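Local coordinates for protein pseudoalteromonas arctica PAMC 21717 (Pseudoalteromonas arctica, PDB 5YL7) that is a cold-active serine protease of the subtilase family that hydrolyses peptide bonds in proteins, at residues W27-S33 and G120-A125; V224-R230 and F317-T322; A244-Q249 and S277-A283; L310-S316 and T326-D330. All coordinates share one frame; numbering follows the deposited sequence.

Interaction 2 touches both interaction 3 and interaction 4, which do not touch each other (nearest atoms about 5 Å apart). Interactions 2 and 3 have centres 12 Å apart and share a strand pairing, with probable hydrogen bonds from Val-224 N to Ala-244 O (2.9 Å) and from Gly-246 N to Val-224 O (3.0 Å). Interactions 2 and 4, 13 Å apart between centres, meet through Phe-317, whose CE2 lies 3.5 Å from Gly-327 CA. Interaction 3 holds Ser-281, the probable nucleophile of the active site. Interaction 1 stands apart, its centre 19 to 25 Å from the others, but helix 280-297, which begins in interaction 3, also passes beside it.

Interaction 1. Residues W27-S33 and G120-A125; sequences WDTATGS and GVAYNA
Trp-27 NE1 donates to Val-121 O at 2.9 Å in an almost straight bond (172°), with the acceptor in the indole plane, which satisfies a buried N-H and helps to fix the ring's rotation. Two more bonds reach Thr-31: its carbonyl O takes the backbone N-H of Asn-124 (N to O 2.9 Å), and its OG1 accepts from Asn-124 ND2 at 2.8 Å, close to the amide plane. The two side chains run side by side. Threonine suits the place because, with OG1 set between backbone N and carbonyl carbon (chi1 58°), the hydroxyl serves the amide while methyl CG2 packs against Tyr-123, 3.5 Å from its OH. Thr-31 CB also lies over one face of the tyrosine ring in a CH-pi contact. An edge of that ring faces the indole in a T-shaped stack, planes at 63°, bringing Tyr-123 CE2 to 3.5 Å from Trp-27 CE2. Gly-32 fits its positive phi and lies against Ala-122 and Ala-125, the ends of a type I turn. The contact joins the loop between helix 23-27 and strand 36-41 to the loop before strand 126-131, beside helix 280-297, whose Gln-296 accepts from Thr-31 N and Gly-32 N.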
loop_
_atom_site.group_PDB
_atom_site.type_symbol
_atom_site.label_atom_id
_atom_site.label_comp_id
_atom_site.label_asym_id
_atom_site.label_seq_id
_atom_site.Cartn_x
_atom_site.Cartn_y
_atom_site.Cartn_z
ATOM N N TRP A 27 -3.020 -9.654 16.205
ATOM C CA TRP A 27 -3.355 -8.455 17.024
ATOM C C TRP A 27 -3.306 -8.752 18.524
ATOM O O TRP A 27 -3.178 -7.766 19.289
ATOM C CB TRP A 27 -4.677 -7.941 16.605
ATOM C CG TRP A 27 -4.710 -7.260 15.213
ATOM C CD1 TRP A 27 -3.706 -6.549 14.615
ATOM C CD2 TRP A 27 -5.822 -7.190 14.367
ATOM N NE1 TRP A 27 -4.160 -6.057 13.457
ATOM C CE2 TRP A 27 -5.455 -6.399 13.239
ATOM C CE3 TRP A 27 -7.136 -7.714 14.387
ATOM C CZ2 TRP A 27 -6.335 -6.099 12.242
ATOM C CZ3 TRP A 27 -7.978 -7.477 13.404
ATOM C CH2 TRP A 27 -7.557 -6.667 12.257
ATOM N N ASP A 28 -3.357 -10.007 18.976
ATOM C CA ASP A 28 -3.114 -10.310 20.405
ATOM C C ASP A 28 -1.760 -9.884 20.824
ATOM O O ASP A 28 -1.508 -9.747 22.061
ATOM C CB ASP A 28 -3.370 -11.815 20.604
ATOM C CG ASP A 28 -4.798 -12.162 20.506
ATOM O OD1 ASP A 28 -5.683 -11.319 20.714
ATOM O OD2 ASP A 28 -5.073 -13.360 20.080
ATOM N N THR A 29 -0.744 -9.792 19.922
ATOM C CA THR A 29 0.658 -9.554 20.235
ATOM C C THR A 29 1.162 -8.225 19.670
ATOM O O THR A 29 2.070 -7.577 20.177
ATOM C CB THR A 29 1.541 -10.768 19.527
ATOM O OG1 THR A 29 1.137 -11.997 20.204
ATOM C CG2 THR A 29 2.927 -10.606 19.762
ATOM N N ALA A 30 0.705 -7.840 18.423
ATOM C CA ALA A 30 1.276 -6.641 17.766
ATOM C C ALA A 30 0.166 -5.982 16.988
ATOM O O ALA A 30 -0.623 -6.620 16.294
ATOM C CB ALA A 30 2.401 -7.046 16.816
ATOM N N THR A 31 0.240 -4.666 16.970
ATOM C CA THR A 31 -0.720 -3.781 16.255
ATOM C C THR A 31 -0.022 -2.649 15.467
ATOM O O THR A 31 -0.717 -1.819 14.853
ATOM C CB THR A 31 -1.726 -3.181 17.221
ATOM O OG1 THR A 31 -0.991 -2.450 18.234
ATOM C CG2 THR A 31 -2.573 -4.289 17.844
ATOM N N GLY A 32 1.274 -2.598 15.511
ATOM C CA GLY A 32 2.028 -1.513 14.877
ATOM C C GLY A 32 2.370 -0.362 15.686
ATOM O O GLY A 32 2.909 0.620 15.199
ATOM N N SER A 33 2.116 -0.444 17.018
ATOM C CA SER A 33 2.450 0.733 17.910
ATOM C C SER A 33 3.895 1.149 17.774
ATOM O O SER A 33 4.791 0.323 17.812
ATOM C CB SER A 33 2.306 0.300 19.347
ATOM O OG SER A 33 1.018 -0.103 19.632
ATOM N N GLY A 120 -7.875 -1.322 10.280
ATOM C CA GLY A 120 -6.613 -1.289 9.549
ATOM C C GLY A 120 -5.752 -2.432 9.985
ATOM O O GLY A 120 -5.854 -2.987 11.086
ATOM N N VAL A 121 -4.781 -2.865 9.142
ATOM C CA VAL A 121 -3.911 -3.987 9.462
ATOM C C VAL A 121 -2.992 -3.658 10.597
ATOM O O VAL A 121 -2.797 -4.489 11.502
ATOM C CB VAL A 121 -3.125 -4.375 8.187
ATOM C CG1 VAL A 121 -2.086 -5.424 8.507
ATOM C CG2 VAL A 121 -4.084 -4.879 7.112
ATOM N N ALA A 122 -2.335 -2.513 10.537
ATOM C CA ALA A 122 -1.408 -2.045 11.569
ATOM C C ALA A 122 -2.013 -0.815 12.191
ATOM O O ALA A 122 -1.507 0.293 12.077
ATOM C CB ALA A 122 -0.025 -1.795 11.028
ATOM N N TYR A 123 -3.118 -1.015 12.950
ATOM C CA TYR A 123 -3.992 0.067 13.338
ATOM C C TYR A 123 -3.432 0.961 14.452
ATOM O O TYR A 123 -4.017 2.068 14.655
ATOM C CB TYR A 123 -5.387 -0.425 13.663
ATOM C CG TYR A 123 -5.479 -1.463 14.735
ATOM C CD1 TYR A 123 -5.398 -1.121 16.094
ATOM C CD2 TYR A 123 -5.710 -2.753 14.455
ATOM C CE1 TYR A 123 -5.590 -2.066 17.102
ATOM C CE2 TYR A 123 -5.868 -3.718 15.425
ATOM C CZ TYR A 123 -5.844 -3.331 16.735
ATOM O OH TYR A 123 -6.115 -4.304 17.718
ATOM N N ASN A 124 -2.351 0.568 15.091
ATOM C CA ASN A 124 -1.654 1.500 16.042
ATOM C C ASN A 124 -0.373 2.067 15.477
ATOM O O ASN A 124 0.307 2.804 16.142
ATOM C CB ASN A 124 -1.424 0.810 17.382
ATOM C CG ASN A 124 -2.661 0.712 18.220
ATOM O OD1 ASN A 124 -3.540 1.540 18.184
ATOM N ND2 ASN A 124 -2.790 -0.430 18.876
ATOM N N ALA A 125 -0.085 1.784 14.167
ATOM C CA ALA A 125 0.972 2.487 13.460
ATOM C C ALA A 125 0.464 3.843 13.077
ATOM O O ALA A 125 -0.708 4.178 13.193
ATOM C CB ALA A 125 1.421 1.684 12.252
#

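Interaction 2. Residues V224-R230 and F317-T322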
loop_
_atom_site.group_PDB
_atom_site.type_symbol
_atom_site.label_atom_id
_atom_site.label_comp_id
_atom_site.label_asym_id
_atom_site.label_seq_id
_atom_site.Cartn_x
_atom_site.Cartn_y
_atom_site.Cartn_z
ATOM N N VAL A 224 -4.128 -12.367 -4.211
ATOM C CA VAL A 224 -5.145 -13.410 -4.187
ATOM C C VAL A 224 -6.492 -12.807 -4.036
ATOM O O VAL A 224 -6.726 -11.743 -3.444
ATOM C CB VAL A 224 -4.909 -14.510 -3.169
ATOM C CG1 VAL A 224 -3.606 -15.258 -3.457
ATOM C CG2 VAL A 224 -4.927 -13.987 -1.751
ATOM N N GLY A 225 -7.497 -13.542 -4.532
ATOM C CA GLY A 225 -8.914 -13.241 -4.247
ATOM C C GLY A 225 -9.370 -13.905 -3.010
ATOM O O GLY A 225 -8.662 -14.612 -2.297
ATOM N N ARG A 226 -10.686 -13.808 -2.768
ATOM C CA ARG A 226 -11.352 -14.396 -1.637
ATOM C C ARG A 226 -11.295 -15.919 -1.621
ATOM O O ARG A 226 -11.421 -16.505 -0.560
ATOM C CB ARG A 226 -12.792 -13.825 -1.569
ATOM C CG ARG A 226 -13.531 -14.187 -0.299
ATOM C CD ARG A 226 -14.796 -13.349 -0.217
ATOM N NE ARG A 226 -15.484 -13.498 1.054
ATOM C CZ ARG A 226 -16.546 -12.726 1.347
ATOM N NH1 ARG A 226 -17.037 -11.876 0.474
ATOM N NH2 ARG A 226 -16.973 -12.750 2.584
ATOM N N ASN A 227 -11.043 -16.538 -2.755
ATOM C CA ASN A 227 -10.813 -17.957 -2.804
ATOM C C ASN A 227 -9.428 -18.386 -2.354
ATOM O O ASN A 227 -9.159 -19.570 -2.231
ATOM C CB ASN A 227 -11.072 -18.555 -4.228
ATOM C CG ASN A 227 -10.117 -18.006 -5.278
ATOM O OD1 ASN A 227 -9.425 -16.996 -5.055
ATOM N ND2 ASN A 227 -9.941 -18.719 -6.363
ATOM N N GLY A 228 -8.503 -17.437 -2.129
ATOM C CA GLY A 228 -7.132 -17.807 -1.823
ATOM C C GLY A 228 -6.311 -18.282 -3.021
ATOM O O GLY A 228 -5.218 -18.819 -2.770
ATOM N N GLY A 229 -6.783 -18.055 -4.195
ATOM C CA GLY A 229 -6.019 -18.296 -5.398
ATOM C C GLY A 229 -5.687 -17.006 -6.075
ATOM O O GLY A 229 -6.221 -15.944 -5.753
ATOM N N ARG A 230 -4.867 -17.092 -7.138
ATOM C CA ARG A 230 -4.418 -15.874 -7.784
ATOM C C ARG A 230 -5.546 -15.043 -8.272
ATOM O O ARG A 230 -6.466 -15.518 -8.984
ATOM C CB ARG A 230 -3.467 -16.199 -8.989
ATOM C CG ARG A 230 -2.763 -14.957 -9.499
ATOM C CD ARG A 230 -1.677 -15.296 -10.492
ATOM N NE ARG A 230 -2.152 -15.992 -11.683
ATOM C CZ ARG A 230 -2.677 -15.457 -12.753
ATOM N NH1 ARG A 230 -2.819 -14.185 -12.941
ATOM N NH2 ARG A 230 -3.021 -16.315 -13.776
ATOM N N PHE A 317 -1.497 -21.882 -0.299
ATOM C CA PHE A 317 -2.574 -21.439 -1.161
ATOM C C PHE A 317 -3.719 -22.487 -1.207
ATOM O O PHE A 317 -3.413 -23.607 -1.599
ATOM C CB PHE A 317 -2.086 -21.191 -2.579
ATOM C CG PHE A 317 -1.099 -20.068 -2.729
ATOM C CD1 PHE A 317 -1.503 -18.749 -2.685
ATOM C CD2 PHE A 317 0.229 -20.369 -2.932
ATOM C CE1 PHE A 317 -0.541 -17.773 -2.834
ATOM C CE2 PHE A 317 1.179 -19.370 -3.040
ATOM C CZ PHE A 317 0.783 -18.105 -3.004
ATOM N N PRO A 318 -4.919 -22.124 -0.900
ATOM C CA PRO A 318 -6.011 -23.161 -0.987
ATOM C C PRO A 318 -6.501 -23.286 -2.387
ATOM O O PRO A 318 -7.319 -24.214 -2.596
ATOM C CB PRO A 318 -7.064 -22.628 -0.066
ATOM C CG PRO A 318 -6.826 -21.248 0.128
ATOM C CD PRO A 318 -5.333 -20.947 -0.084
ATOM N N ALA A 319 -6.164 -22.428 -3.323
ATOM C CA ALA A 319 -6.491 -22.538 -4.710
ATOM C C ALA A 319 -5.277 -22.151 -5.525
ATOM O O ALA A 319 -4.381 -21.420 -5.004
ATOM C CB ALA A 319 -7.718 -21.694 -5.034
ATOM N N THR A 320 -5.290 -22.482 -6.791
ATOM C CA THR A 320 -4.127 -22.332 -7.672
ATOM C C THR A 320 -3.569 -20.833 -7.554
ATOM O O THR A 320 -4.327 -19.892 -7.793
ATOM C CB THR A 320 -4.600 -22.491 -9.185
ATOM O OG1 THR A 320 -5.373 -23.720 -9.395
ATOM C CG2 THR A 320 -3.419 -22.520 -10.151
ATOM N N CYS A 321 -2.250 -20.776 -7.317
ATOM C CA CYS A 321 -1.546 -19.490 -7.453
ATOM C C CYS A 321 -0.159 -19.805 -7.988
ATOM O O CYS A 321 0.759 -19.996 -7.158
ATOM C CB CYS A 321 -1.545 -18.715 -6.129
ATOM S SG CYS A 321 -1.485 -16.928 -6.248
ATOM N N THR A 322 -0.067 -19.719 -9.326
ATOM C CA THR A 322 1.188 -20.083 -9.929
ATOM C C THR A 322 2.181 -18.878 -9.832
ATOM O O THR A 322 1.852 -17.784 -10.254
ATOM C CB THR A 322 1.074 -20.560 -11.379
ATOM O OG1 THR A 322 -0.139 -21.326 -11.632
ATOM C CG2 THR A 322 2.312 -21.415 -11.733
HETATM O O HOH W 1 -2.335 -19.042 -11.086
#
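Arg-230 N donates to Thr-320 O at 2.9 Å (165°), the one backbone hydrogen bond between two irregular loops, the first of which is shaped by a type I turn from Gly-225 to Gly-228. Gly-228 suits its positive phi and lies against the proline ring, its O 3.4 Å from Pro-318 CD. Asn-227 makes an Asx turn: its OD1 accepts from Gly-229 N at 3.0 Å, the donor lying above the carbonyl plane, while ND2 rests on the Ala-319 methyl. Cys-321 SG, swung anti to its own backbone N (chi1 -151°), packs alongside Arg-230 CB at 3.5 Å and meets Val-224 CG1 at 3.9 Å; the sulfur is also bonded to Cys-324. Val-224 CG1 and Gly-228 O both approach the edge of the Phe-317 ring. The long arginine bends at chi3, and a water accepts from both Arg-230 NE, at 3.1 Å, and Thr-322 N, at 2.9 Å; Arg-230 NH1 bonds to Ser-234 O and Asn-204 OD1. The contact thus clasps the loop leaving strand 219-224 to the one between helix 303-312 and helix 331-338, with Val-224 and Phe-317 both resting on Ala-243 of strand 242-245.

Interaction 3. Residues A244-Q249 and S277-A283; sequences APGGAQ and SQGTSMA
Gly-246 and Gly-279 bring two main chains together in a buried contact, where the end of strand 242-245 meets the start of helix 280-297. Gly-279 N donates to Gly-246 O at 3.0 Å, and the same oxygen receives a CA-H...O contact from Gln-278 CA at 3.1 Å. In return, Gly-246 CA lies 3.4 Å from Gly-279 O, an approach this close because glycine carries no side chain. Gly-279 is the N-cap residue, and its O accepts from both Met-282 N and Ala-283 N, opening the helix. The small Ala-283 lets the helix settle on the strand, CB 3.3 Å from Ala-244 O.

Farther along, Gln-249 N donates to Gln-278 OE1 at 2.7 Å; the bond is nearly straight (175°), but the donor sits above the carbonyl plane. Gln-278 can span the gap because its chain runs extended beyond CG, and its NE2 bonds to Tyr-232 OH. The two glutamine chains cross, amide planes 55° apart, with Gln-249 OE1 3.3 Å from Gln-278 CG and Gln-249 NE2 bonded to Asp-254 O. Met-282 touches Gly-246 through CB, then bends away toward His-100 and Val-104. The Gly-Thr-Ser-Met-Ala sequence at a helix start is the subtilase serine motif: Ser-281, hydrogen-bonded through OG to His-100 NE2, is probably the nucleophile of the Ser-His-Asp triad.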
loop_
_atom_site.group_PDB
_atom_site.type_symbol
_atom_site.label_atom_id
_atom_site.label_comp_id
_atom_site.label_asym_id
_atom_site.label_seq_id
_atom_site.Cartn_x
_atom_site.Cartn_y
_atom_site.Cartn_z
ATOM N N ALA A 244 -0.891 -11.677 -1.083
ATOM C CA ALA A 244 -1.834 -11.199 -0.047
ATOM C C ALA A 244 -3.158 -10.922 -0.735
ATOM O O ALA A 244 -3.171 -10.719 -1.964
ATOM C CB ALA A 244 -1.269 -9.989 0.688
ATOM N N PRO A 245 -4.255 -10.799 0.012
ATOM C CA PRO A 245 -5.517 -10.480 -0.627
ATOM C C PRO A 245 -5.542 -9.126 -1.231
ATOM O O PRO A 245 -5.390 -8.103 -0.555
ATOM C CB PRO A 245 -6.521 -10.630 0.558
ATOM C CG PRO A 245 -5.720 -10.442 1.735
ATOM C CD PRO A 245 -4.412 -11.063 1.453
ATOM N N GLY A 246 -5.836 -9.049 -2.542
ATOM C CA GLY A 246 -6.172 -7.855 -3.245
ATOM C C GLY A 246 -7.532 -7.783 -3.876
ATOM O O GLY A 246 -7.907 -6.793 -4.450
ATOM N N GLY A 247 -8.236 -8.935 -3.781
ATOM C CA GLY A 247 -9.630 -9.005 -4.251
ATOM C C GLY A 247 -9.769 -9.338 -5.704
ATOM O O GLY A 247 -8.866 -9.153 -6.510
ATOM N N ALA A 248 -10.927 -9.893 -6.017
ATOM C CA ALA A 248 -11.259 -10.266 -7.420
ATOM C C ALA A 248 -12.704 -9.910 -7.659
ATOM O O ALA A 248 -13.583 -10.768 -7.311
ATOM C CB ALA A 248 -10.920 -11.689 -7.690
ATOM N N GLN A 249 -12.962 -8.755 -8.245
ATOM C CA GLN A 249 -14.288 -8.217 -8.437
ATOM C C GLN A 249 -14.760 -8.488 -9.829
ATOM O O GLN A 249 -13.969 -8.618 -10.780
ATOM C CB GLN A 249 -14.230 -6.701 -8.214
ATOM C CG GLN A 249 -13.886 -6.272 -6.765
ATOM C CD GLN A 249 -13.822 -4.777 -6.669
ATOM O OE1 GLN A 249 -13.098 -4.111 -7.409
ATOM N NE2 GLN A 249 -14.623 -4.162 -5.737
ATOM N N SER A 277 -12.365 -2.065 -3.471
ATOM C CA SER A 277 -11.496 -1.905 -4.623
ATOM C C SER A 277 -10.737 -3.190 -4.832
ATOM O O SER A 277 -10.767 -4.089 -3.994
ATOM C CB SER A 277 -10.532 -0.762 -4.439
ATOM O OG SER A 277 -11.212 0.520 -4.539
ATOM N N GLN A 278 -10.013 -3.297 -5.897
ATOM C CA GLN A 278 -9.171 -4.480 -6.163
ATOM C C GLN A 278 -7.856 -4.111 -6.814
ATOM O O GLN A 278 -7.767 -3.112 -7.500
ATOM C CB GLN A 278 -9.851 -5.505 -7.044
ATOM C CG GLN A 278 -10.119 -5.085 -8.446
ATOM C CD GLN A 278 -10.620 -6.166 -9.380
ATOM O OE1 GLN A 278 -10.800 -7.293 -9.000
ATOM N NE2 GLN A 278 -10.784 -5.804 -10.617
ATOM N N GLY A 279 -6.867 -5.003 -6.589
ATOM C CA GLY A 279 -5.594 -4.866 -7.289
ATOM C C GLY A 279 -4.525 -5.374 -6.447
ATOM O O GLY A 279 -4.584 -5.579 -5.227
ATOM N N THR A 280 -3.338 -5.546 -7.089
ATOM C CA THR A 280 -2.087 -5.701 -6.324
ATOM C C THR A 280 -1.869 -4.450 -5.442
ATOM O O THR A 280 -1.224 -4.612 -4.383
ATOM C CB THR A 280 -0.879 -6.034 -7.163
ATOM O OG1 THR A 280 -0.664 -5.017 -8.105
ATOM C CG2 THR A 280 -0.975 -7.394 -7.796
ATOM N N SER A 281 -2.465 -3.333 -5.763
ATOM C CA SER A 281 -2.402 -2.144 -4.929
ATOM C C SER A 281 -3.075 -2.330 -3.564
ATOM O O SER A 281 -2.759 -1.599 -2.669
ATOM C CB SER A 281 -3.188 -1.005 -5.578
ATOM O OG SER A 281 -2.479 -0.350 -6.601
ATOM N N MET A 282 -4.041 -3.248 -3.481
ATOM C CA MET A 282 -4.772 -3.555 -2.262
ATOM C C MET A 282 -4.070 -4.641 -1.508
ATOM O O MET A 282 -4.128 -4.695 -0.270
ATOM C CB MET A 282 -6.211 -3.940 -2.546
ATOM C CG MET A 282 -7.226 -2.803 -2.846
ATOM S SD MET A 282 -6.913 -1.852 -4.340
ATOM C CE MET A 282 -6.202 -0.377 -3.635
ATOM N N ALA A 283 -3.375 -5.536 -2.218
ATOM C CA ALA A 283 -2.583 -6.598 -1.562
ATOM C C ALA A 283 -1.361 -6.029 -0.864
ATOM O O ALA A 283 -1.047 -6.387 0.283
ATOM C CB ALA A 283 -2.193 -7.621 -2.637
#

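Interaction 4. Residues L310-S316 and T326-D330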
loop_
_atom_site.group_PDB
_atom_site.type_symbol
_atom_site.label_atom_id
_atom_site.label_comp_id
_atom_site.label_asym_id
_atom_site.label_seq_id
_atom_site.Cartn_x
_atom_site.Cartn_y
_atom_site.Cartn_z
ATOM N N LEU A 310 8.532 -12.287 6.459
ATOM C CA LEU A 310 7.302 -12.297 5.643
ATOM C C LEU A 310 7.306 -13.523 4.761
ATOM O O LEU A 310 6.289 -14.229 4.643
ATOM C CB LEU A 310 7.227 -11.071 4.781
ATOM C CG LEU A 310 6.851 -9.771 5.524
ATOM C CD1 LEU A 310 7.149 -8.546 4.620
ATOM C CD2 LEU A 310 5.391 -9.729 5.971
ATOM N N LYS A 311 8.407 -13.800 4.056
ATOM C CA LYS A 311 8.502 -14.888 3.077
ATOM C C LYS A 311 8.507 -16.249 3.771
ATOM O O LYS A 311 7.964 -17.209 3.224
ATOM C CB LYS A 311 9.730 -14.759 2.229
ATOM C CG LYS A 311 9.676 -13.542 1.277
ATOM C CD LYS A 311 10.923 -13.414 0.365
ATOM C CE LYS A 311 10.907 -14.515 -0.626
ATOM N NZ LYS A 311 11.847 -14.185 -1.750
ATOM N N SER A 312 9.125 -16.331 4.937
ATOM C CA SER A 312 9.347 -17.654 5.552
ATOM C C SER A 312 8.168 -18.140 6.329
ATOM O O SER A 312 8.162 -19.306 6.735
ATOM C CB SER A 312 10.593 -17.618 6.430
ATOM O OG SER A 312 11.774 -17.177 5.798
ATOM N N THR A 313 7.180 -17.303 6.624
ATOM C CA THR A 313 6.032 -17.632 7.462
ATOM C C THR A 313 4.715 -17.670 6.741
ATOM O O THR A 313 3.670 -17.719 7.357
ATOM C CB THR A 313 5.947 -16.696 8.691
ATOM O OG1 THR A 313 5.703 -15.365 8.216
ATOM C CG2 THR A 313 7.216 -16.733 9.511
ATOM N N THR A 314 4.740 -17.626 5.409
ATOM C CA THR A 314 3.500 -17.634 4.652
ATOM C C THR A 314 2.784 -19.029 4.815
ATOM O O THR A 314 3.436 -20.046 5.150
ATOM C CB THR A 314 3.719 -17.397 3.164
ATOM O OG1 THR A 314 4.666 -18.367 2.675
ATOM C CG2 THR A 314 4.197 -16.051 2.847
ATOM N N ARG A 315 1.536 -19.006 4.534
ATOM C CA ARG A 315 0.689 -20.208 4.570
ATOM C C ARG A 315 0.353 -20.620 3.169
ATOM O O ARG A 315 0.579 -19.924 2.178
ATOM C CB ARG A 315 -0.589 -19.958 5.384
ATOM C CG ARG A 315 -1.652 -19.074 4.677
ATOM C CD ARG A 315 -2.866 -18.805 5.418
ATOM N NE ARG A 315 -3.646 -17.882 4.658
ATOM C CZ ARG A 315 -4.604 -18.072 3.821
ATOM N NH1 ARG A 315 -5.393 -17.063 3.500
ATOM N NH2 ARG A 315 -4.891 -19.231 3.195
ATOM N N SER A 316 -0.155 -21.863 3.017
ATOM C CA SER A 316 -0.461 -22.459 1.752
ATOM C C SER A 316 -1.556 -21.732 0.999
ATOM O O SER A 316 -2.476 -21.187 1.600
ATOM C CB SER A 316 -0.866 -23.949 1.894
ATOM O OG SER A 316 0.207 -24.737 2.438
ATOM N N THR A 326 6.014 -17.345 -1.947
ATOM C CA THR A 326 6.111 -18.537 -1.103
ATOM C C THR A 326 4.791 -18.962 -0.585
ATOM O O THR A 326 4.710 -20.094 0.000
ATOM C CB THR A 326 7.091 -18.317 0.066
ATOM O OG1 THR A 326 6.535 -17.328 0.933
ATOM C CG2 THR A 326 8.440 -17.916 -0.402
ATOM N N GLY A 327 3.759 -18.118 -0.595
ATOM C CA GLY A 327 2.484 -18.401 0.058
ATOM C C GLY A 327 1.740 -17.105 0.306
ATOM O O GLY A 327 2.205 -16.045 -0.175
ATOM N N ILE A 328 0.637 -17.198 1.016
ATOM C CA ILE A 328 -0.123 -16.013 1.449
ATOM C C ILE A 328 0.436 -15.569 2.786
ATOM O O ILE A 328 0.618 -16.367 3.712
ATOM C CB ILE A 328 -1.610 -16.320 1.561
ATOM C CG1 ILE A 328 -2.180 -16.749 0.205
ATOM C CG2 ILE A 328 -2.416 -15.143 2.173
ATOM C CD1 ILE A 328 -3.534 -17.394 0.255
ATOM N N VAL A 329 0.729 -14.281 2.927
ATOM C CA VAL A 329 1.205 -13.736 4.216
ATOM C C VAL A 329 0.246 -14.108 5.356
ATOM O O VAL A 329 -0.961 -13.966 5.185
ATOM C CB VAL A 329 1.417 -12.197 4.084
ATOM C CG1 VAL A 329 1.611 -11.545 5.456
ATOM C CG2 VAL A 329 2.562 -11.938 3.163
ATOM N N ASP A 330 0.882 -14.575 6.419
ATOM C CA ASP A 330 0.138 -15.003 7.608
ATOM C C ASP A 330 0.594 -14.131 8.733
ATOM O O ASP A 330 1.678 -14.254 9.234
ATOM C CB ASP A 330 0.431 -16.501 7.855
ATOM C CG ASP A 330 -0.172 -17.040 9.093
ATOM O OD1 ASP A 330 -0.580 -16.281 10.002
ATOM O OD2 ASP A 330 -0.234 -18.320 9.233
HETATM O O HOH W 2 3.861 -14.368 6.282
HETATM O O HOH W 3 2.001 -19.700 8.194
HETATM O O HOH W 4 -3.001 -15.595 6.042
#
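Arg-315 and Ile-328 form a single antiparallel bridge, a hydrogen-bonded pair, that closes the loop following helix 303-312. Arg-315 N donates to Ile-328 O at 2.9 Å, and Ile-328 N returns a bond to Arg-315 O at 3.0 Å. Gly-327 lets the chains come close, its CA lying 3.2 Å from Arg-315 O. The arginine chain, extended from CG to NE, lies across Ile-328, whose CD1 sits over one face of the guanidinium, 3.7 Å from Arg-315 NH2. Its NH1 bonds to Gly-20 O and Ala-18 O, and its NE reaches Val-329 O through a shared water.

The bridge follows the carboxyl end of the helix, which Thr-313 is the first residue to leave. There two hydroxyls in relay serve a carbonyl of the last turn: Thr-326 OG1 donates to Lys-311 O at 2.7 Å, on a lone pair in the carbonyl plane, and accepts from Thr-314 OG1 at 2.8 Å. Each threonine holds OG1 between backbone N and carbonyl carbon (chi1 55° in Thr-314, 66° in Thr-326), and the two side chains cross at about a right angle. Lys-311 itself bonds to Asp-241, a ligand of a bound calcium ion. Nearer Asp-330, one water joins Leu-310 O, Thr-313 OG1 and Asp-330 N; a second links Thr-313 O to Asp-330 OD2. Asp-330 is the N-cap of helix 331-338, with OD1 accepting from Ala-333 N and Asn-22 ND2. Leu-310 CD2 packs on Val-329 CG1 at 4.2 Å, both side chains also touching Val-290 of helix 280-297.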